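Local coordinates for uncharacterized protein (Helicobacter pylori, PDB 4O5J) that probably binds sialylated glycans of the host through the extracellular adhesion domain of the outer-membrane adhesin SabA, at residues N104-F109 with A121-N126; A213-N218 with T232-P237; D303-F308 with Q345-I350. All coordinates share one frame; numbering follows the deposited sequence.

Contact 1 of 3, residues N104-F109 with A121-N126; sequences NYFTFF and ASVQGN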
loop_
_atom_site.group_PDB
_atom_site.type_symbol
_atom_site.label_atom_id
_atom_site.label_comp_id
_atom_site.label_asym_id
_atom_site.label_seq_id
_atom_site.Cartn_x
_atom_site.Cartn_y
_atom_site.Cartn_z
ATOM N N ASN A 104 25.701 -6.619 4.132
ATOM C CA ASN A 104 27.033 -7.183 4.101
ATOM C C ASN A 104 28.086 -6.253 4.671
ATOM O O ASN A 104 29.272 -6.589 4.714
ATOM C CB ASN A 104 27.406 -7.656 2.711
ATOM C CG ASN A 104 27.387 -6.460 1.675
ATOM O OD1 ASN A 104 27.450 -5.289 2.057
ATOM N ND2 ASN A 104 27.276 -6.766 0.408
ATOM N N TYR A 105 27.660 -5.067 5.123
ATOM C CA TYR A 105 28.590 -4.105 5.704
ATOM C C TYR A 105 27.765 -3.031 6.382
ATOM O O TYR A 105 27.180 -2.165 5.690
ATOM C CB TYR A 105 29.482 -3.523 4.591
ATOM C CG TYR A 105 30.602 -2.684 5.120
ATOM C CD1 TYR A 105 31.784 -3.266 5.629
ATOM C CD2 TYR A 105 30.521 -1.312 5.098
ATOM C CE1 TYR A 105 32.821 -2.483 6.130
ATOM C CE2 TYR A 105 31.558 -0.522 5.584
ATOM C CZ TYR A 105 32.679 -1.099 6.092
ATOM O OH TYR A 105 33.650 -0.282 6.587
ATOM N N PHE A 106 27.688 -3.079 7.713
ATOM C CA PHE A 106 26.733 -2.266 8.455
ATOM C C PHE A 106 27.049 -0.758 8.407
ATOM O O PHE A 106 28.183 -0.362 8.235
ATOM C CB PHE A 106 26.668 -2.664 9.942
ATOM C CG PHE A 106 26.637 -4.178 10.192
ATOM C CD1 PHE A 106 26.116 -5.040 9.224
ATOM C CD2 PHE A 106 27.102 -4.683 11.398
ATOM C CE1 PHE A 106 26.078 -6.428 9.431
ATOM C CE2 PHE A 106 27.045 -6.108 11.638
ATOM C CZ PHE A 106 26.561 -6.967 10.636
ATOM N N THR A 107 26.002 0.031 8.624
ATOM C CA THR A 107 26.157 1.470 8.797
ATOM C C THR A 107 26.289 1.773 10.290
ATOM O O THR A 107 26.177 2.930 10.726
ATOM C CB THR A 107 24.945 2.207 8.213
ATOM O OG1 THR A 107 23.777 1.799 8.932
ATOM C CG2 THR A 107 24.779 1.887 6.728
ATOM N N PHE A 108 26.560 0.731 11.093
ATOM C CA PHE A 108 26.780 0.908 12.545
ATOM C C PHE A 108 27.777 -0.149 13.013
ATOM O O PHE A 108 28.061 -1.124 12.299
ATOM C CB PHE A 108 25.442 0.769 13.289
ATOM C CG PHE A 108 24.673 -0.477 12.917
ATOM C CD1 PHE A 108 24.907 -1.707 13.604
ATOM C CD2 PHE A 108 23.730 -0.450 11.895
ATOM C CE1 PHE A 108 24.188 -2.873 13.254
ATOM C CE2 PHE A 108 22.995 -1.607 11.558
ATOM C CZ PHE A 108 23.242 -2.836 12.224
ATOM N N PHE A 109 28.308 0.036 14.225
ATOM C CA PHE A 109 29.286 -0.864 14.800
ATOM C C PHE A 109 28.614 -1.781 15.860
ATOM O O PHE A 109 27.949 -1.296 16.792
ATOM C CB PHE A 109 30.380 -0.068 15.484
ATOM C CG PHE A 109 31.413 -0.910 16.177
ATOM C CD1 PHE A 109 32.383 -1.607 15.448
ATOM C CD2 PHE A 109 31.404 -1.012 17.589
ATOM C CE1 PHE A 109 33.334 -2.405 16.107
ATOM C CE2 PHE A 109 32.364 -1.779 18.245
ATOM C CZ PHE A 109 33.354 -2.467 17.505
ATOM N N ALA A 121 32.063 -7.388 17.901
ATOM C CA ALA A 121 31.486 -8.713 17.930
ATOM C C ALA A 121 31.887 -9.385 16.593
ATOM O O ALA A 121 31.994 -8.730 15.559
ATOM C CB ALA A 121 29.977 -8.620 18.038
ATOM N N SER A 122 32.107 -10.691 16.614
ATOM C CA SER A 122 32.486 -11.448 15.416
ATOM C C SER A 122 31.268 -11.777 14.563
ATOM O O SER A 122 30.900 -12.946 14.431
ATOM C CB SER A 122 33.194 -12.753 15.784
ATOM O OG SER A 122 34.399 -12.495 16.328
ATOM N N VAL A 123 30.637 -10.750 13.990
ATOM C CA VAL A 123 29.511 -10.960 13.116
ATOM C C VAL A 123 29.775 -10.485 11.688
ATOM O O VAL A 123 30.296 -9.409 11.473
ATOM C CB VAL A 123 28.233 -10.340 13.695
ATOM C CG1 VAL A 123 27.906 -10.933 15.116
ATOM C CG2 VAL A 123 28.327 -8.811 13.757
ATOM N N GLN A 124 29.415 -11.321 10.726
ATOM C CA GLN A 124 29.642 -11.046 9.320
ATOM C C GLN A 124 29.024 -9.689 8.956
ATOM O O GLN A 124 27.833 -9.457 9.178
ATOM C CB GLN A 124 28.974 -12.149 8.526
ATOM C CG GLN A 124 29.612 -12.414 7.217
ATOM C CD GLN A 124 29.006 -13.584 6.508
ATOM O OE1 GLN A 124 27.965 -14.078 6.909
ATOM N NE2 GLN A 124 29.624 -14.031 5.453
ATOM N N GLY A 125 29.826 -8.774 8.383
ATOM C CA GLY A 125 29.315 -7.470 7.938
ATOM C C GLY A 125 29.665 -6.348 8.893
ATOM O O GLY A 125 29.439 -5.153 8.568
ATOM N N ASN A 126 30.241 -6.663 10.053
ATOM C CA ASN A 126 30.550 -5.649 11.043
ATOM C C ASN A 126 31.718 -4.762 10.538
ATOM O O ASN A 126 32.754 -5.269 10.226
ATOM C CB ASN A 126 30.967 -6.286 12.354
ATOM C CG ASN A 126 30.735 -5.392 13.576
ATOM O OD1 ASN A 126 29.964 -4.423 13.527
ATOM N ND2 ASN A 126 31.330 -5.784 14.722
#

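Contact 2 of 3, residues A213-N218 with T232-P237; sequences AMMWKN and TSTNYP. With EDO (1,2-ethanediol), chain B.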
loop_
_atom_site.group_PDB
_atom_site.type_symbol
_atom_site.label_atom_id
_atom_site.label_comp_id
_atom_site.label_asym_id
_atom_site.label_seq_id
_atom_site.Cartn_x
_atom_site.Cartn_y
_atom_site.Cartn_z
ATOM N N ALA A 213 22.464 5.232 15.431
ATOM C CA ALA A 213 22.381 6.023 14.172
ATOM C C ALA A 213 23.015 5.273 13.033
ATOM O O ALA A 213 23.963 4.509 13.247
ATOM C CB ALA A 213 23.067 7.382 14.402
ATOM N N MET A 214 22.517 5.457 11.812
ATOM C CA MET A 214 23.154 4.820 10.678
ATOM C C MET A 214 24.113 5.771 9.962
ATOM O O MET A 214 23.767 6.949 9.663
ATOM C CB MET A 214 22.097 4.205 9.711
ATOM C CG MET A 214 21.116 5.177 9.139
ATOM S SD MET A 214 19.867 4.376 8.077
ATOM C CE MET A 214 20.853 3.780 6.684
ATOM N N MET A 215 25.318 5.285 9.660
ATOM C CA MET A 215 26.330 6.081 8.977
ATOM C C MET A 215 26.248 5.805 7.464
ATOM O O MET A 215 26.835 4.812 6.972
ATOM C CB MET A 215 27.710 5.706 9.510
ATOM C CG MET A 215 27.861 5.995 11.000
ATOM S SD MET A 215 29.477 5.480 11.703
ATOM C CE MET A 215 29.328 3.673 11.662
ATOM N N TRP A 216 25.521 6.629 6.728
ATOM C CA TRP A 216 25.364 6.420 5.277
ATOM C C TRP A 216 26.677 6.429 4.522
ATOM O O TRP A 216 26.776 5.828 3.465
ATOM C CB TRP A 216 24.407 7.417 4.649
ATOM C CG TRP A 216 22.972 7.155 4.981
ATOM C CD1 TRP A 216 22.333 7.404 6.173
ATOM C CD2 TRP A 216 21.949 6.646 4.070
ATOM N NE1 TRP A 216 20.982 7.043 6.084
ATOM C CE2 TRP A 216 20.714 6.586 4.815
ATOM C CE3 TRP A 216 21.947 6.248 2.725
ATOM C CZ2 TRP A 216 19.530 6.156 4.237
ATOM C CZ3 TRP A 216 20.779 5.810 2.149
ATOM C CH2 TRP A 216 19.576 5.751 2.877
ATOM N N LYS A 217 27.709 7.107 5.058
ATOM C CA LYS A 217 29.001 7.115 4.402
ATOM C C LYS A 217 29.603 5.700 4.336
ATOM O O LYS A 217 30.444 5.424 3.448
ATOM C CB LYS A 217 29.962 8.068 5.123
ATOM C CG LYS A 217 31.279 8.260 4.419
ATOM C CD LYS A 217 31.063 8.920 2.993
ATOM C CE LYS A 217 32.414 9.090 2.260
ATOM N NZ LYS A 217 32.227 9.663 0.905
ATOM N N ASN A 218 29.184 4.790 5.259
ATOM C CA ASN A 218 29.649 3.390 5.201
ATOM C C ASN A 218 29.140 2.671 3.938
ATOM O O ASN A 218 29.712 1.634 3.541
ATOM C CB ASN A 218 29.223 2.598 6.466
ATOM C CG ASN A 218 30.181 2.798 7.615
ATOM O OD1 ASN A 218 30.960 3.754 7.647
ATOM N ND2 ASN A 218 30.144 1.864 8.599
ATOM N N THR A 232 25.719 10.845 2.598
ATOM C CA THR A 232 26.910 10.643 3.425
ATOM C C THR A 232 26.647 11.054 4.871
ATOM O O THR A 232 27.560 11.099 5.688
ATOM C CB THR A 232 28.114 11.488 2.901
ATOM O OG1 THR A 232 27.807 12.871 3.122
ATOM C CG2 THR A 232 28.377 11.252 1.428
ATOM N N SER A 233 25.416 11.442 5.170
ATOM C CA SER A 233 25.085 11.917 6.490
ATOM C C SER A 233 24.936 10.706 7.495
ATOM O O SER A 233 24.880 9.543 7.112
ATOM C CB SER A 233 23.788 12.675 6.467
ATOM O OG SER A 233 22.711 11.869 6.034
ATOM N N THR A 234 24.866 11.020 8.770
ATOM C CA THR A 234 24.728 10.060 9.849
ATOM C C THR A 234 23.610 10.467 10.747
ATOM O O THR A 234 23.601 11.559 11.257
ATOM C CB THR A 234 26.000 9.973 10.712
ATOM O OG1 THR A 234 27.080 9.414 9.921
ATOM C CG2 THR A 234 25.754 9.061 11.966
ATOM N N ASN A 235 22.638 9.587 10.964
ATOM C CA ASN A 235 21.512 9.942 11.832
ATOM C C ASN A 235 20.651 8.723 12.123
ATOM O O ASN A 235 20.805 7.692 11.438
ATOM C CB ASN A 235 20.670 11.047 11.187
ATOM C CG ASN A 235 20.069 11.982 12.242
ATOM O OD1 ASN A 235 19.753 11.576 13.371
ATOM N ND2 ASN A 235 19.919 13.245 11.872
ATOM N N TYR A 236 19.755 8.815 13.100
ATOM C CA TYR A 236 18.875 7.669 13.404
ATOM C C TYR A 236 17.974 7.411 12.204
ATOM O O TYR A 236 17.577 8.332 11.509
ATOM C CB TYR A 236 18.024 7.930 14.649
ATOM C CG TYR A 236 18.864 8.268 15.808
ATOM C CD1 TYR A 236 19.597 7.280 16.455
ATOM C CD2 TYR A 236 18.997 9.600 16.265
ATOM C CE1 TYR A 236 20.418 7.588 17.589
ATOM C CE2 TYR A 236 19.836 9.906 17.354
ATOM C CZ TYR A 236 20.522 8.868 17.998
ATOM O OH TYR A 236 21.369 9.151 19.021
ATOM N N PRO A 237 17.649 6.151 11.957
ATOM C CA PRO A 237 16.793 5.811 10.802
ATOM C C PRO A 237 15.505 6.623 10.742
ATOM O O PRO A 237 15.014 6.900 9.651
ATOM C CB PRO A 237 16.491 4.312 11.023
ATOM C CG PRO A 237 17.720 3.834 11.725
ATOM C CD PRO A 237 18.179 4.957 12.656
HETATM C C1 EDO B . 18.596 13.828 8.284
HETATM O O1 EDO B . 19.954 13.705 8.742
HETATM C C2 EDO B . 18.555 14.263 6.815
HETATM O O2 EDO B . 17.478 13.594 6.113
HETATM O O HOH W 1 28.038 8.837 7.375
#

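Contact 3 of 3, residues D303-F308 with Q345-I350; sequences DIFNLF and QEVQTI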
loop_
_atom_site.group_PDB
_atom_site.type_symbol
_atom_site.label_atom_id
_atom_site.label_comp_id
_atom_site.label_asym_id
_atom_site.label_seq_id
_atom_site.Cartn_x
_atom_site.Cartn_y
_atom_site.Cartn_z
ATOM N N ASP A 303 -2.356 4.677 -1.231
ATOM C CA ASP A 303 -1.564 5.221 -0.129
ATOM C C ASP A 303 -0.157 4.668 -0.190
ATOM O O ASP A 303 0.830 5.397 -0.007
ATOM C CB ASP A 303 -2.184 4.864 1.218
ATOM C CG ASP A 303 -3.529 5.571 1.479
ATOM O OD1 ASP A 303 -3.724 6.665 0.905
ATOM O OD2 ASP A 303 -4.390 5.062 2.287
ATOM N N ILE A 304 -0.033 3.366 -0.463
ATOM C CA ILE A 304 1.316 2.767 -0.514
ATOM C C ILE A 304 2.136 3.327 -1.690
ATOM O O ILE A 304 3.304 3.611 -1.544
ATOM C CB ILE A 304 1.226 1.222 -0.559
ATOM C CG1 ILE A 304 0.823 0.701 0.831
ATOM C CG2 ILE A 304 2.561 0.617 -1.002
ATOM C CD1 ILE A 304 -0.116 -0.412 0.673
ATOM N N PHE A 305 1.514 3.459 -2.856
ATOM C CA PHE A 305 2.197 4.051 -3.984
ATOM C C PHE A 305 2.703 5.460 -3.613
ATOM O O PHE A 305 3.886 5.792 -3.836
ATOM C CB PHE A 305 1.351 4.079 -5.254
ATOM C CG PHE A 305 2.035 4.884 -6.351
ATOM C CD1 PHE A 305 3.154 4.378 -7.011
ATOM C CD2 PHE A 305 1.646 6.168 -6.635
ATOM C CE1 PHE A 305 3.823 5.110 -7.985
ATOM C CE2 PHE A 305 2.307 6.918 -7.635
ATOM C CZ PHE A 305 3.405 6.399 -8.304
ATOM N N ASN A 306 1.837 6.266 -3.010
ATOM C CA ASN A 306 2.208 7.623 -2.593
ATOM C C ASN A 306 3.359 7.618 -1.632
ATOM O O ASN A 306 4.225 8.518 -1.684
ATOM C CB ASN A 306 0.992 8.375 -2.018
ATOM C CG ASN A 306 -0.015 8.761 -3.112
ATOM O OD1 ASN A 306 0.309 8.701 -4.307
ATOM N ND2 ASN A 306 -1.244 9.188 -2.710
ATOM N N LEU A 307 3.408 6.617 -0.728
ATOM C CA LEU A 307 4.506 6.547 0.234
ATOM C C LEU A 307 5.826 6.236 -0.489
ATOM O O LEU A 307 6.872 6.730 -0.092
ATOM C CB LEU A 307 4.231 5.485 1.331
ATOM C CG LEU A 307 3.213 5.982 2.409
ATOM C CD1 LEU A 307 2.618 4.819 3.224
ATOM C CD2 LEU A 307 3.893 7.018 3.280
ATOM N N PHE A 308 5.789 5.437 -1.545
ATOM C CA PHE A 308 6.989 5.144 -2.316
ATOM C C PHE A 308 7.389 6.415 -3.100
ATOM O O PHE A 308 8.555 6.741 -3.205
ATOM C CB PHE A 308 6.746 4.067 -3.342
ATOM C CG PHE A 308 6.965 2.665 -2.817
ATOM C CD1 PHE A 308 8.265 2.230 -2.531
ATOM C CD2 PHE A 308 5.902 1.804 -2.613
ATOM C CE1 PHE A 308 8.510 0.971 -2.023
ATOM C CE2 PHE A 308 6.146 0.516 -2.152
ATOM C CZ PHE A 308 7.451 0.095 -1.844
ATOM N N GLN A 345 9.542 -2.132 -10.779
ATOM C CA GLN A 345 8.490 -2.690 -11.595
ATOM C C GLN A 345 7.253 -2.972 -10.704
ATOM O O GLN A 345 6.107 -2.692 -11.079
ATOM C CB GLN A 345 8.977 -3.976 -12.270
ATOM C CG GLN A 345 7.857 -4.810 -12.831
ATOM C CD GLN A 345 7.193 -4.112 -14.041
ATOM O OE1 GLN A 345 7.782 -4.047 -15.116
ATOM N NE2 GLN A 345 5.975 -3.575 -13.861
ATOM N N GLU A 346 7.486 -3.492 -9.507
ATOM C CA GLU A 346 6.369 -3.796 -8.602
ATOM C C GLU A 346 5.650 -2.519 -8.159
ATOM O O GLU A 346 4.409 -2.479 -8.064
ATOM C CB GLU A 346 6.897 -4.527 -7.392
ATOM C CG GLU A 346 7.386 -5.901 -7.746
ATOM C CD GLU A 346 8.176 -6.553 -6.605
ATOM O OE1 GLU A 346 8.484 -5.884 -5.597
ATOM O OE2 GLU A 346 8.519 -7.739 -6.714
ATOM N N VAL A 347 6.418 -1.476 -7.871
ATOM C CA VAL A 347 5.859 -0.193 -7.486
ATOM C C VAL A 347 5.020 0.389 -8.636
ATOM O O VAL A 347 3.892 0.875 -8.426
ATOM C CB VAL A 347 6.965 0.804 -7.070
ATOM C CG1 VAL A 347 6.389 2.222 -6.908
ATOM C CG2 VAL A 347 7.630 0.307 -5.795
ATOM N N GLN A 348 5.547 0.310 -9.856
ATOM C CA GLN A 348 4.810 0.843 -11.015
ATOM C C GLN A 348 3.528 0.052 -11.207
ATOM O O GLN A 348 2.496 0.590 -11.578
ATOM C CB GLN A 348 5.644 0.769 -12.269
ATOM C CG GLN A 348 6.848 1.731 -12.232
ATOM C CD GLN A 348 6.471 3.182 -11.873
ATOM O OE1 GLN A 348 5.612 3.796 -12.530
ATOM N NE2 GLN A 348 7.128 3.736 -10.839
ATOM N N THR A 349 3.590 -1.246 -10.942
ATOM C CA THR A 349 2.372 -2.067 -11.031
ATOM C C THR A 349 1.283 -1.587 -10.060
ATOM O O THR A 349 0.088 -1.625 -10.408
ATOM C CB THR A 349 2.695 -3.539 -10.811
ATOM O OG1 THR A 349 3.584 -3.971 -11.857
ATOM C CG2 THR A 349 1.456 -4.417 -10.774
ATOM N N ILE A 350 1.661 -1.173 -8.848
ATOM C CA ILE A 350 0.694 -0.606 -7.921
ATOM C C ILE A 350 0.054 0.621 -8.574
ATOM O O ILE A 350 -1.156 0.783 -8.546
ATOM C CB ILE A 350 1.333 -0.122 -6.632
ATOM C CG1 ILE A 350 2.117 -1.240 -5.972
ATOM C CG2 ILE A 350 0.237 0.334 -5.696
ATOM C CD1 ILE A 350 2.753 -0.787 -4.663
#

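Contact 1 of 3, residues N104-F109 with A121-N126
Phe-106 meets the turn of 121-126 with both backbone and ring. One hydrogen bond joins the two segments: Phe-106 N donates to Gly-125 O at 2.8 Å, with an N-H...O angle of 159°. Two CA-H...O contacts flank it, Gly-125 CA to Asn-104 O at 3.3 Å and Tyr-105 CA to Gly-125 O at 3.2 Å, so Gly-125 O takes both the N-H of Phe-106 and the CA-H of Tyr-105.

The aromatic contacts centre on the Phe-106 ring, whose CG stands anti to the carbonyl carbon (chi1 -44°) and which lies over the turn. One face carries Gly-125 O and Asn-126 N, both toward the rim, and Gly-125 CA makes a CH-pi contact 4.2 Å from the centroid. Gln-124 O approaches CZ obliquely, at 3.2 Å. Val-123 CG2 touches the ring edge at CE2, 3.7 Å away.

Val-123 to Asn-126 forms a type II beta turn, closed by Asn-126 N to Val-123 O. Gly-125 holds its third position with positive phi, and the ring packs directly on its backbone. The turn belongs to a loop between strand 118-120 and helix 130-135 of the adhesion domain, and it packs on the loop that follows helix 82-101.

The amide of Asn-126 is held at both ends: ND2 donates to Ala-121 O at 3.1 Å, on a lone pair of that carbonyl, and OD1 accepts from Val-110 N of strand 109-110. OD1 is 3.6 Å from Phe-106 CD2, and the amide plane is 23° from that of the more distant Phe-109 ring.

Contact 2 of 3, residues A213-N218 with T232-P237
Met-215 and Thr-234 run alongside each other from the same face of a two-stranded ribbon. Met-215 CG rests 3.7 Å from Thr-234 OG1 and about as close to its CG2. Thr-234 OG1 stands anti to its carbonyl carbon (chi1 -67°), which places it for a water that donates to it and to Thr-232 O and accepts from Lys-217 N; OG1 is also hydrogen-bonded to Asn-135 O in helix 130-135. Lys-217 is likewise flanked by Thr-232, its CD lying 3.9 Å from Thr-232 CG2 at the exposed end.

Strands 214-215 and 234-235 are antiparallel: Met-215 and Thr-234 make a non-hydrogen-bonded pair, Met-214 and Asn-235 the hydrogen-bonded one. Met-214 N reaches Asn-235 O at 2.8 Å, and Asn-235 N returns a longer bond to Met-214 O at 3.2 Å. Where the first strand passes into a 3-10 turn, Trp-216 N bonds Ser-233 O at 3.0 Å. Met-214 packs on Phe-97 and Tyr-101 of helix 82-101 and Met-215 on helix 130-135, so the ribbon lies between these two helices of the adhesion domain.

On the face bearing Met-214 and Asn-235, the Met-214 chain bends at chi3 (-66°) and brings CE over one face of the Trp-216 indole, while its SD approaches Pro-237 CG at 4.3 Å. The indole also meets Tyr-318 edge-to-face. Asn-235 OD1 accepts from Tyr-236 N on a lone pair, and its ND2 donates to an ethanediol, probably from the crystallisation liquor. At the end away from Lys-217, the methyl of Ala-213 sits over one face of the Tyr-236 ring, toward its rim, with CB 4.0 Å from CD1.

Contact 3 of 3, residues D303-F308 with Q345-I350
The Phe-308 ring takes Val-347 CG2 squarely on one face: the methyl carbon stands 3.6 Å from the ring centroid and only 3° off the normal, a CH-pi contact in which CG2 is nearly equidistant from all six ring carbons. Ile-350 CD1 comes to the same ring obliquely, at CE2. The other flat group, the Phe-305 ring, meets the second methyl of Val-347, with CD1 3.9 Å from CG1, and lies obliquely to Val-347 O. Val-347 CG1 stands anti to the backbone N (chi1 170°) and CG2 anti to the carbonyl carbon; with this spread CG2 sits on the Phe-308 ring, while CG1 faces Phe-305 and also grazes Phe-308 CB.

Ile-350, about one turn further along its own helix, extends the apolar contact toward Ile-304. Its CG2 touches Phe-305 CB at 3.9 Å, and the end of its extended chain, CD1, reaches Ile-304 CG2 at 3.9 Å. The Ile-304 and Ile-350 side chains are roughly perpendicular, as are those of Phe-305 and Val-347.

Helix 281-309 and the long helix 343-396 pack here with their local axes 9.6 Å apart at closest approach and N-to-C directions 134° apart, an oblique and broadly antiparallel crossing near the centre of the helical chain. Such helix-on-helix packing is consistent with the tetratricopeptide-repeat-like character ascribed to this adhesin. No hydrogen bond passes between the two segments. Further helices adjoin the interface: Ile-304 and Phe-308 also touch helix 241-268, at Leu-253 and Met-249, while Phe-308 and Ile-350 meet helix 82-101, at Ser-93 and Asn-85.

Contacts 1 and 2 adjoin, their centres about 14 Å apart. Two probable hydrogen bonds join them, Thr-107 O with Met-215 N at 2.7 Å and Phe-106 O with Asn-218 ND2 at 3.0 Å, so the loop 104-109 has the turn of 121-126 as one partner and segment 213-218 as another. Contact 3 lies nearer the centre of the chain, about 31 Å from contact 1 and 26 Å from contact 2 between centres, with nearest atoms about 18 and 13 Å away. Helix 82-101 spans the gap: Tyr-101 meets Thr-107 and Phe-108 of contact 1 and Met-214 and Pro-237 of contact 2, Ser-93 and Asn-85 contact 3. Contact 2 also binds an ethanediol at Asn-235.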